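PDB 4EBG: uncharacterized protein from Staphylococcus aureus subsp. aureus Mu50, which is of unknown function but is a probably secreted member of the DUF4467 family, with a cystatin-like fold in which a long helix packs on an antiparallel sheet. Local coordinates for residues 11-16 and 63-68; 25-30 and 51-56; 31-36 and 91-96. All blocks are in the same frame, centred on the assembly; numbering follows the deposited sequence.

Contact 1 of 3, residues 11-16 and 63-68; sequences KEQNQM and FAYEIK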
loop_
_atom_site.group_PDB
_atom_site.type_symbol
_atom_site.label_atom_id
_atom_site.label_comp_id
_atom_site.label_asym_id
_atom_site.label_seq_id
_atom_site.Cartn_x
_atom_site.Cartn_y
_atom_site.Cartn_z
ATOM N N LYS B 11 3.625 11.553 8.862
ATOM C CA LYS B 11 2.541 11.909 7.935
ATOM C C LYS B 11 2.645 11.075 6.672
ATOM O O LYS B 11 1.650 10.546 6.153
ATOM C CB LYS B 11 2.613 13.391 7.631
ATOM C CG LYS B 11 1.579 13.817 6.591
ATOM C CD LYS B 11 1.511 15.357 6.453
ATOM C CE LYS B 11 0.603 15.790 5.331
ATOM N NZ LYS B 11 1.224 15.623 3.998
ATOM N N GLU B 12 3.860 10.966 6.124
ATOM C CA GLU B 12 4.071 10.237 4.896
ATOM C C GLU B 12 3.753 8.748 5.129
ATOM O O GLU B 12 3.136 8.124 4.285
ATOM C CB GLU B 12 5.503 10.439 4.399
ATOM C CG GLU B 12 5.790 9.759 3.110
ATOM C CD GLU B 12 5.056 10.326 1.923
ATOM O OE1 GLU B 12 4.539 11.462 1.998
ATOM O OE2 GLU B 12 5.041 9.614 0.889
ATOM N N GLN B 13 4.206 8.184 6.246
ATOM C CA GLN B 13 3.940 6.810 6.516
ATOM C C GLN B 13 2.443 6.563 6.554
ATOM O O GLN B 13 1.932 5.563 6.011
ATOM C CB GLN B 13 4.551 6.372 7.851
ATOM C CG GLN B 13 4.391 4.843 8.108
ATOM C CD GLN B 13 5.268 4.001 7.264
ATOM O OE1 GLN B 13 6.452 4.246 7.233
ATOM N NE2 GLN B 13 4.732 2.973 6.613
ATOM N N ASN B 14 1.706 7.422 7.242
ATOM C CA ASN B 14 0.258 7.235 7.318
ATOM C C ASN B 14 -0.421 7.385 5.943
ATOM O O ASN B 14 -1.365 6.657 5.656
ATOM C CB ASN B 14 -0.335 8.178 8.360
ATOM C CG ASN B 14 -0.223 7.620 9.748
ATOM O OD1 ASN B 14 -0.696 6.535 9.992
ATOM N ND2 ASN B 14 0.408 8.341 10.670
ATOM N N GLN B 15 0.036 8.333 5.133
ATOM C CA GLN B 15 -0.517 8.529 3.802
ATOM C C GLN B 15 -0.316 7.278 2.987
ATOM O O GLN B 15 -1.237 6.799 2.306
ATOM C CB GLN B 15 0.121 9.739 3.119
ATOM C CG GLN B 15 -0.391 11.083 3.638
ATOM C CD GLN B 15 0.332 12.258 3.032
ATOM O OE1 GLN B 15 1.527 12.195 2.774
ATOM N NE2 GLN B 15 -0.385 13.343 2.818
HETATM N N MSE B 16 0.899 6.736 2.982
HETATM C CA MSE B 16 1.145 5.505 2.231
HETATM C C MSE B 16 0.372 4.321 2.776
HETATM O O MSE B 16 -0.164 3.537 2.040
HETATM C CB MSE B 16 2.642 5.195 2.218
HETATM C CG MSE B 16 3.449 6.215 1.400
HETATM SE SE MSE B 16 5.272 5.687 1.157
HETATM C CE MSE B 16 5.702 5.754 2.967
ATOM N N PHE B 63 11.348 1.126 8.743
ATOM C CA PHE B 63 11.456 1.846 7.493
ATOM C C PHE B 63 12.425 3.000 7.645
ATOM O O PHE B 63 12.426 3.676 8.687
ATOM C CB PHE B 63 10.110 2.433 7.080
ATOM C CG PHE B 63 9.053 1.396 6.880
ATOM C CD1 PHE B 63 8.999 0.626 5.702
ATOM C CD2 PHE B 63 8.128 1.157 7.868
ATOM C CE1 PHE B 63 8.047 -0.344 5.543
ATOM C CE2 PHE B 63 7.200 0.179 7.707
ATOM C CZ PHE B 63 7.114 -0.535 6.526
ATOM N N ALA B 64 13.303 3.167 6.661
ATOM C CA ALA B 64 14.210 4.278 6.627
ATOM C C ALA B 64 13.713 5.368 5.690
ATOM O O ALA B 64 13.318 5.078 4.551
ATOM C CB ALA B 64 15.617 3.826 6.189
ATOM N N TYR B 65 13.759 6.612 6.149
ATOM C CA TYR B 65 13.408 7.772 5.366
ATOM C C TYR B 65 14.626 8.662 5.241
ATOM O O TYR B 65 15.441 8.788 6.185
ATOM C CB TYR B 65 12.275 8.582 6.053
ATOM C CG TYR B 65 10.928 7.941 5.976
ATOM C CD1 TYR B 65 10.602 6.860 6.742
ATOM C CD2 TYR B 65 9.974 8.427 5.127
ATOM C CE1 TYR B 65 9.366 6.263 6.647
ATOM C CE2 TYR B 65 8.714 7.846 5.039
ATOM C CZ TYR B 65 8.422 6.787 5.788
ATOM O OH TYR B 65 7.159 6.236 5.660
ATOM N N GLU B 66 14.668 9.361 4.123
ATOM C CA GLU B 66 15.616 10.473 3.980
ATOM C C GLU B 66 14.830 11.759 3.953
ATOM O O GLU B 66 13.702 11.806 3.433
ATOM C CB GLU B 66 16.383 10.342 2.679
ATOM C CG GLU B 66 17.302 9.179 2.680
ATOM C CD GLU B 66 18.176 9.153 1.477
ATOM O OE1 GLU B 66 19.206 9.867 1.471
ATOM O OE2 GLU B 66 17.800 8.426 0.545
ATOM N N ILE B 67 15.418 12.803 4.519
ATOM C CA ILE B 67 14.832 14.117 4.460
ATOM C C ILE B 67 15.649 14.831 3.395
ATOM O O ILE B 67 16.852 15.052 3.561
ATOM C CB ILE B 67 14.938 14.881 5.775
ATOM C CG1 ILE B 67 14.248 14.124 6.922
ATOM C CG2 ILE B 67 14.297 16.200 5.625
ATOM C CD1 ILE B 67 12.743 13.758 6.709
ATOM N N LYS B 68 15.003 15.100 2.264
ATOM C CA LYS B 68 15.651 15.774 1.154
ATOM C C LYS B 68 14.758 16.902 0.661
ATOM O O LYS B 68 13.573 16.735 0.438
ATOM C CB LYS B 68 15.980 14.809 0.022
ATOM C CG LYS B 68 17.253 14.017 0.207
ATOM C CD LYS B 68 17.576 13.247 -1.071
ATOM C CE LYS B 68 18.337 11.973 -0.781
ATOM N NZ LYS B 68 18.074 10.924 -1.812
#
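Tyr65 points its phenol from the strand to the helix and ends on Gln13, whose side chain it crosses at about a right angle. Tyr65 OH donates to Gln13 OE1 at 2.6 Å, a short bond. The amide plane is 81° from the ring plane, and the carbonyl oxygen sits at the ring edge, in its plane; seen from the amide, the hydroxyl stands well above the carbonyl plane. Gln13 reaches this place with CG anti to the backbone N and a bend at chi2 that carries CD round to the hydroxyl.

The same amide also serves Phe63. Its NE2 lies 3.8 Å above one face of the Phe63 ring, displaced toward the rim, with CE2 the nearest ring atom at 3.9 Å. Here the amide and ring planes are 35° apart, and NE2 is the amide atom over the face, while OE1 is held by the tyrosine. Gln13 NE2 is also hydrogen-bonded to Asn17 OD1 one helical turn on, so both polar ends of this buried side chain have partners.

A helix lying across an antiparallel sheet is characteristic of a cystatin-like fold, and here these side chains pack in the layer between helix 3-23 and the sheet: the axes of 11-16 and 63-68 approach to 11.3 Å with their directions 123° apart. In the conformer described, one of two, selenomethionine Met16 meets Tyr65 tip to tip, its CE nearest the hydroxyl and 4.1 Å from CZ. Glu12 contributes its aliphatic part, CG lying 4.0 Å from Tyr65 CE2 near the ring plane, while its carboxylate leads away. Ile49 of strand 46-52 and Ile74 of strand 71-74 also touch Tyr65, and Val23 and Ile19 of the second subunit pack on Gln13 and Met16 respectively.

Contact 2 of 3, residues 25-30 and 51-56; sequences NTIKTD and IQLYKD. With PO4 (phosphate ion), chain D.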
loop_
_atom_site.group_PDB
_atom_site.type_symbol
_atom_site.label_atom_id
_atom_site.label_comp_id
_atom_site.label_asym_id
_atom_site.label_seq_id
_atom_site.Cartn_x
_atom_site.Cartn_y
_atom_site.Cartn_z
ATOM N N ASN B 25 -6.100 -4.814 3.432
ATOM C CA ASN B 25 -6.840 -4.129 4.490
ATOM C C ASN B 25 -6.420 -4.445 5.922
ATOM O O ASN B 25 -6.995 -3.910 6.860
ATOM C CB ASN B 25 -8.358 -4.260 4.287
ATOM C CG ASN B 25 -8.866 -5.662 4.491
ATOM O OD1 ASN B 25 -8.146 -6.544 4.946
ATOM N ND2 ASN B 25 -10.153 -5.876 4.159
ATOM N N THR B 26 -5.398 -5.271 6.100
ATOM C CA THR B 26 -4.836 -5.470 7.437
ATOM C C THR B 26 -3.804 -4.415 7.826
ATOM O O THR B 26 -3.348 -4.387 8.979
ATOM C CB THR B 26 -4.200 -6.837 7.581
ATOM O OG1 THR B 26 -3.121 -6.940 6.665
ATOM C CG2 THR B 26 -5.196 -7.961 7.343
ATOM N N ILE B 27 -3.445 -3.554 6.907
ATOM C CA ILE B 27 -2.508 -2.463 7.183
ATOM C C ILE B 27 -3.132 -1.399 8.079
ATOM O O ILE B 27 -4.230 -0.939 7.847
ATOM C CB ILE B 27 -1.935 -1.856 5.854
ATOM C CG1 ILE B 27 -1.039 -2.895 5.177
ATOM C CG2 ILE B 27 -1.157 -0.566 6.084
ATOM C CD1 ILE B 27 -0.526 -2.509 3.808
ATOM N N LYS B 28 -2.387 -1.059 9.128
ATOM C CA LYS B 28 -2.790 -0.058 10.099
ATOM C C LYS B 28 -2.606 1.340 9.566
ATOM O O LYS B 28 -1.540 1.684 9.065
ATOM C CB LYS B 28 -2.029 -0.276 11.425
ATOM C CG LYS B 28 -2.383 0.602 12.585
ATOM C CD LYS B 28 -1.716 0.139 13.880
ATOM C CE LYS B 28 -1.934 1.151 15.025
ATOM N NZ LYS B 28 -3.392 1.130 15.391
ATOM N N THR B 29 -3.627 2.197 9.752
ATOM C CA THR B 29 -3.652 3.552 9.171
ATOM C C THR B 29 -3.635 4.743 10.131
ATOM O O THR B 29 -3.769 5.888 9.712
ATOM C CB THR B 29 -4.827 3.674 8.203
ATOM O OG1 THR B 29 -6.025 3.549 8.957
ATOM C CG2 THR B 29 -4.781 2.566 7.130
ATOM N N ASP B 30 -3.409 4.450 11.403
ATOM C CA ASP B 30 -3.365 5.427 12.493
ATOM C C ASP B 30 -2.100 5.220 13.300
ATOM O O ASP B 30 -2.120 4.983 14.522
ATOM C CB ASP B 30 -4.640 5.401 13.367
ATOM C CG ASP B 30 -4.912 4.082 14.023
ATOM O OD1 ASP B 30 -4.450 2.993 13.582
ATOM O OD2 ASP B 30 -5.674 4.131 15.035
ATOM N N ILE B 51 7.259 0.566 13.422
ATOM C CA ILE B 51 5.858 0.800 13.609
ATOM C C ILE B 51 5.081 -0.508 13.590
ATOM O O ILE B 51 5.525 -1.514 13.037
ATOM C CB ILE B 51 5.300 1.743 12.495
ATOM C CG1 ILE B 51 5.296 1.088 11.121
ATOM C CG2 ILE B 51 6.000 3.076 12.488
ATOM C CD1 ILE B 51 4.515 1.763 10.064
ATOM N N GLN B 52 3.887 -0.450 14.148
ATOM C CA GLN B 52 2.938 -1.564 14.049
ATOM C C GLN B 52 2.227 -1.503 12.695
ATOM O O GLN B 52 1.216 -0.862 12.525
ATOM C CB GLN B 52 1.903 -1.538 15.173
ATOM C CG GLN B 52 1.023 -2.800 15.177
ATOM C CD GLN B 52 -0.227 -2.657 16.047
ATOM O OE1 GLN B 52 -0.425 -1.689 16.794
ATOM N NE2 GLN B 52 -1.099 -3.585 15.897
ATOM N N LEU B 53 2.817 -2.122 11.674
ATOM C CA LEU B 53 2.342 -1.982 10.302
ATOM C C LEU B 53 0.987 -2.631 10.115
ATOM O O LEU B 53 0.216 -2.176 9.297
ATOM C CB LEU B 53 3.368 -2.612 9.365
ATOM C CG LEU B 53 3.079 -2.633 7.878
ATOM C CD1 LEU B 53 2.873 -1.175 7.316
ATOM C CD2 LEU B 53 4.234 -3.350 7.143
ATOM N N TYR B 54 0.749 -3.721 10.822
ATOM C CA TYR B 54 -0.480 -4.486 10.678
ATOM C C TYR B 54 -1.354 -4.388 11.900
ATOM O O TYR B 54 -0.889 -4.516 13.025
ATOM C CB TYR B 54 -0.139 -5.916 10.361
ATOM C CG TYR B 54 0.678 -6.103 9.120
ATOM C CD1 TYR B 54 0.085 -6.013 7.865
ATOM C CD2 TYR B 54 2.042 -6.368 9.193
ATOM C CE1 TYR B 54 0.840 -6.213 6.722
ATOM C CE2 TYR B 54 2.802 -6.561 8.064
ATOM C CZ TYR B 54 2.194 -6.463 6.831
ATOM O OH TYR B 54 2.971 -6.647 5.711
ATOM N N LYS B 55 -2.657 -4.209 11.668
ATOM C CA LYS B 55 -3.583 -4.036 12.773
ATOM C C LYS B 55 -3.657 -5.312 13.633
ATOM O O LYS B 55 -3.882 -5.213 14.861
ATOM C CB LYS B 55 -4.972 -3.629 12.263
ATOM C CG LYS B 55 -5.052 -2.282 11.594
ATOM C CD LYS B 55 -6.463 -2.071 11.045
ATOM C CE LYS B 55 -6.843 -3.159 10.050
ATOM N NZ LYS B 55 -8.257 -2.964 9.592
ATOM N N ASP B 56 -3.439 -6.460 12.995
ATOM C CA ASP B 56 -3.570 -7.779 13.620
ATOM C C ASP B 56 -2.213 -8.482 13.835
ATOM O O ASP B 56 -2.134 -9.698 13.857
ATOM C CB ASP B 56 -4.534 -8.658 12.801
ATOM C CG ASP B 56 -4.161 -8.757 11.309
ATOM O OD1 ASP B 56 -3.225 -8.065 10.841
ATOM O OD2 ASP B 56 -4.819 -9.544 10.583
HETATM P P PO4 D . -4.230 1.819 18.983
HETATM O O1 PO4 D . -3.477 0.542 19.363
HETATM O O2 PO4 D . -4.277 2.586 20.244
HETATM O O3 PO4 D . -3.437 2.480 17.867
HETATM O O4 PO4 D . -5.635 1.349 18.518
HETATM O O HOH W 1 -3.521 -1.131 16.920
#
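Ile27 and Tyr54 face each other in a single beta bridge, flanked by two backbone hydrogen bonds. Lys55 N donates to Thr26 O at 2.8 Å, with 169° at the hydrogen; Lys28 N donates to Leu53 O at the same length, 171° at the hydrogen. Each acceptor takes a CA-H contact as well, Tyr54 CA to Thr26 O and Ile27 CA to Leu53 O.

Apolar contacts line one side of the bridge. Ile27 CG1 approaches Tyr54 CE1 at 4.1 Å, its CG2 lies near Leu53 CD1, and Leu53 CG covers the centre of one face of the Tyr54 ring. Ile27 continues inward to Ala20 of helix 3-23, and Tyr61 meets the Tyr54 ring edge-to-face. The aliphatic parts of two lysines also cross, Lys55 CG lying 3.6 Å from Lys28 CB in the Lys55 conformer described, one of two.

Charged and polar groups gather at the end of Lys28. Its CG is anti to the backbone N (chi1 -176°) and the chain stays extended as far as CE, passing Gln52 with CD 3.4 Å from Gln52 O. Lys28 NZ forms a salt bridge at 2.8 Å with Asp30 OD1, which it meets from above the carboxylate plane, and donates to O3 of a phosphate ion, probably from the crystallisation liquor. A water accepts from Lys28 NZ and donates to Gln52 OE1 and phosphate O1, linking the lysine to the glutamine. Lys32 NZ also binds the phosphate.

Gln52 is the centre of an inverse gamma turn, and the isolated bridge joins the connection after helix 3-23 to the segment 51-56 in this cystatin-like fold.

Contact 3 of 3, residues 31-36 and 91-96; sequences IKQEDS and YEDENV. With PO4 (phosphate ion), chain D.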
loop_
_atom_site.group_PDB
_atom_site.type_symbol
_atom_site.label_atom_id
_atom_site.label_comp_id
_atom_site.label_asym_id
_atom_site.label_seq_id
_atom_site.Cartn_x
_atom_site.Cartn_y
_atom_site.Cartn_z
ATOM N N ILE B 31 -0.973 5.327 12.606
ATOM C CA ILE B 31 0.330 5.116 13.194
ATOM C C ILE B 31 0.665 6.361 14.025
ATOM O O ILE B 31 0.577 7.483 13.512
ATOM C CB ILE B 31 1.423 4.879 12.132
ATOM C CG1 ILE B 31 1.076 3.692 11.200
ATOM C CG2 ILE B 31 2.789 4.721 12.778
ATOM C CD1 ILE B 31 0.927 2.359 11.901
ATOM N N LYS B 32 1.093 6.121 15.259
ATOM C CA LYS B 32 1.422 7.217 16.181
ATOM C C LYS B 32 2.858 7.081 16.687
ATOM O O LYS B 32 3.270 6.027 17.089
ATOM C CB LYS B 32 0.460 7.192 17.358
ATOM C CG LYS B 32 -1.010 7.412 16.978
ATOM C CD LYS B 32 -1.979 7.099 18.086
ATOM C CE LYS B 32 -2.297 5.611 18.276
ATOM N NZ LYS B 32 -3.190 5.015 17.201
ATOM N N GLN B 33 3.553 8.211 16.715
ATOM C CA GLN B 33 4.933 8.249 17.190
ATOM C C GLN B 33 5.068 7.666 18.607
ATOM O O GLN B 33 6.033 6.982 18.912
ATOM C CB GLN B 33 5.466 9.672 17.109
ATOM C CG GLN B 33 6.894 9.828 17.594
ATOM C CD GLN B 33 7.387 11.263 17.427
ATOM O OE1 GLN B 33 6.804 12.022 16.695
ATOM N NE2 GLN B 33 8.505 11.605 18.087
ATOM N N GLU B 34 4.125 7.972 19.494
ATOM C CA GLU B 34 4.226 7.560 20.892
ATOM C C GLU B 34 4.000 6.054 21.098
ATOM O O GLU B 34 4.268 5.549 22.146
ATOM C CB GLU B 34 3.261 8.332 21.781
ATOM C CG GLU B 34 1.783 7.993 21.553
ATOM C CD GLU B 34 1.063 8.927 20.579
ATOM O OE1 GLU B 34 1.762 9.559 19.708
ATOM O OE2 GLU B 34 -0.212 9.025 20.693
ATOM N N ASP B 35 3.576 5.349 20.066
ATOM C CA ASP B 35 3.441 3.899 20.070
ATOM C C ASP B 35 4.475 3.232 19.156
ATOM O O ASP B 35 4.361 2.033 18.830
ATOM C CB ASP B 35 2.045 3.499 19.626
ATOM C CG ASP B 35 0.962 3.933 20.586
ATOM O OD1 ASP B 35 1.253 4.119 21.792
ATOM O OD2 ASP B 35 -0.178 4.075 20.125
ATOM N N SER B 36 5.471 4.003 18.717
ATOM C CA SER B 36 6.427 3.556 17.714
ATOM C C SER B 36 7.844 3.790 18.256
ATOM O O SER B 36 8.015 4.369 19.357
ATOM C CB SER B 36 6.193 4.313 16.429
ATOM O OG SER B 36 4.863 4.113 15.933
ATOM N N TYR B 91 19.014 11.198 18.165
ATOM C CA TYR B 91 17.723 11.292 18.827
ATOM C C TYR B 91 17.142 9.908 18.845
ATOM O O TYR B 91 17.214 9.162 17.839
ATOM C CB TYR B 91 16.777 12.225 18.071
ATOM C CG TYR B 91 15.345 12.223 18.511
ATOM C CD1 TYR B 91 14.437 11.280 18.003
ATOM C CD2 TYR B 91 14.865 13.115 19.439
ATOM C CE1 TYR B 91 13.091 11.310 18.354
ATOM C CE2 TYR B 91 13.500 13.145 19.788
ATOM C CZ TYR B 91 12.645 12.220 19.253
ATOM O OH TYR B 91 11.328 12.237 19.574
ATOM N N GLU B 92 16.496 9.555 19.954
ATOM C CA GLU B 92 15.776 8.280 20.123
ATOM C C GLU B 92 14.464 8.568 20.849
ATOM O O GLU B 92 14.456 9.259 21.887
ATOM C CB GLU B 92 16.609 7.279 20.953
ATOM C CG GLU B 92 15.878 5.982 21.351
ATOM C CD GLU B 92 16.792 4.978 22.026
ATOM O OE1 GLU B 92 17.169 5.180 23.197
ATOM O OE2 GLU B 92 17.094 3.934 21.408
ATOM N N ASP B 93 13.371 7.970 20.370
ATOM C CA ASP B 93 12.082 7.958 21.032
ATOM C C ASP B 93 11.599 6.512 20.939
ATOM O O ASP B 93 11.055 6.112 19.923
ATOM C CB ASP B 93 11.127 8.965 20.358
ATOM C CG ASP B 93 9.788 9.091 21.026
ATOM O OD1 ASP B 93 9.558 8.388 22.014
ATOM O OD2 ASP B 93 8.965 9.921 20.539
ATOM N N GLU B 94 11.939 5.719 21.940
ATOM C CA GLU B 94 11.739 4.276 21.934
ATOM C C GLU B 94 10.585 3.924 22.829
ATOM O O GLU B 94 10.713 3.963 24.058
ATOM C CB GLU B 94 12.999 3.565 22.437
ATOM C CG GLU B 94 13.029 2.087 22.231
ATOM C CD GLU B 94 13.434 1.646 20.837
ATOM O OE1 GLU B 94 13.560 2.491 19.927
ATOM O OE2 GLU B 94 13.623 0.427 20.682
ATOM N N ASN B 95 9.453 3.620 22.245
ATOM C CA ASN B 95 8.269 3.296 22.988
ATOM C C ASN B 95 7.884 1.822 23.002
ATOM O O ASN B 95 7.003 1.426 23.764
ATOM C CB ASN B 95 7.113 4.101 22.470
ATOM C CG ASN B 95 7.345 5.563 22.646
ATOM O OD1 ASN B 95 7.362 6.055 23.795
ATOM N ND2 ASN B 95 7.573 6.276 21.551
ATOM N N VAL B 96 8.587 1.006 22.197
ATOM C CA VAL B 96 8.307 -0.429 22.119
ATOM C C VAL B 96 9.619 -1.152 22.289
ATOM O O VAL B 96 10.494 -1.081 21.414
ATOM C CB VAL B 96 7.618 -0.804 20.811
ATOM C CG1 VAL B 96 7.392 -2.347 20.779
ATOM C CG2 VAL B 96 6.312 -0.026 20.637
HETATM P P PO4 D . -4.230 1.819 18.983
HETATM O O1 PO4 D . -3.477 0.542 19.363
HETATM O O2 PO4 D . -4.277 2.586 20.244
HETATM O O3 PO4 D . -3.437 2.480 17.867
HETATM O O4 PO4 D . -5.635 1.349 18.518
HETATM O O HOH W 2 8.797 7.170 18.471
#
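Gln33 and Asp93 both set CG anti to the backbone N (chi1 179° and -176°), and Gln33 stays extended beyond CG; its side chain crosses that of Asp93 at about a right angle. Gln33 NE2 donates to Asp93 OD2 at 3.0 Å, and Asp93 OD2 accepts through its anti lone pair, the one away from OD1. The amide and carboxylate planes are 62° apart. The other end of the amide is held by the long helix, where Gln3 NE2 donates to Gln33 OE1. Tyr91 comes tip to tip with the same amide, its OH 3.3 Å from Gln33 NE2 but at an angle too poor for a bond.

Asn95 approaches differently. Its CG lies beside the backbone N, and ND2 donates to Ser36 O at 2.9 Å, in the plane of that carbonyl. A second, intrasegment bond from Asn95 ND2 to Asp93 OD1 meets the carboxylate from above its plane, so Asp93 engages both amides, one through each oxygen.

Strand 91-94 is the outermost strand beside strand 37-41 in the antiparallel sheet of the cystatin-like fold, and the contact ties its C-terminal end to the loop leading into that neighbour. The loop is folded on itself by a short 3-10 segment: Asp35 N and Ser36 OG reach Lys32 O from opposite faces of its plane, the hydroxyl at 2.7 Å. Farther along, Val96 CG2 packs against Asp35 O at 3.4 Å, while Asn37 OD1 accepts from Val96 N.

Overall arrangement
The three contacts bind different parts of one cystatin-like fold, their centres 14 to 15 Å apart. Contacts 1 and 2 are linked through adjacent strands 46-52 and 60-68: Ile51 CD1 lies 3.7 Å from Gln13 CG and 3.9 Å from Phe63 CE2. The same isoleucine leads to contact 3, its CG2 3.6 Å from Ile31 CG2. Contacts 1 and 3, on opposite sides of the chain's centre, meet where Asn14 OD1 is 2.9 Å from Ile31 N, a probable hydrogen bond. Contacts 2 and 3 share the phosphate through Lys28 and Lys32, whereas contacts 1 and 2 both touch the second subunit.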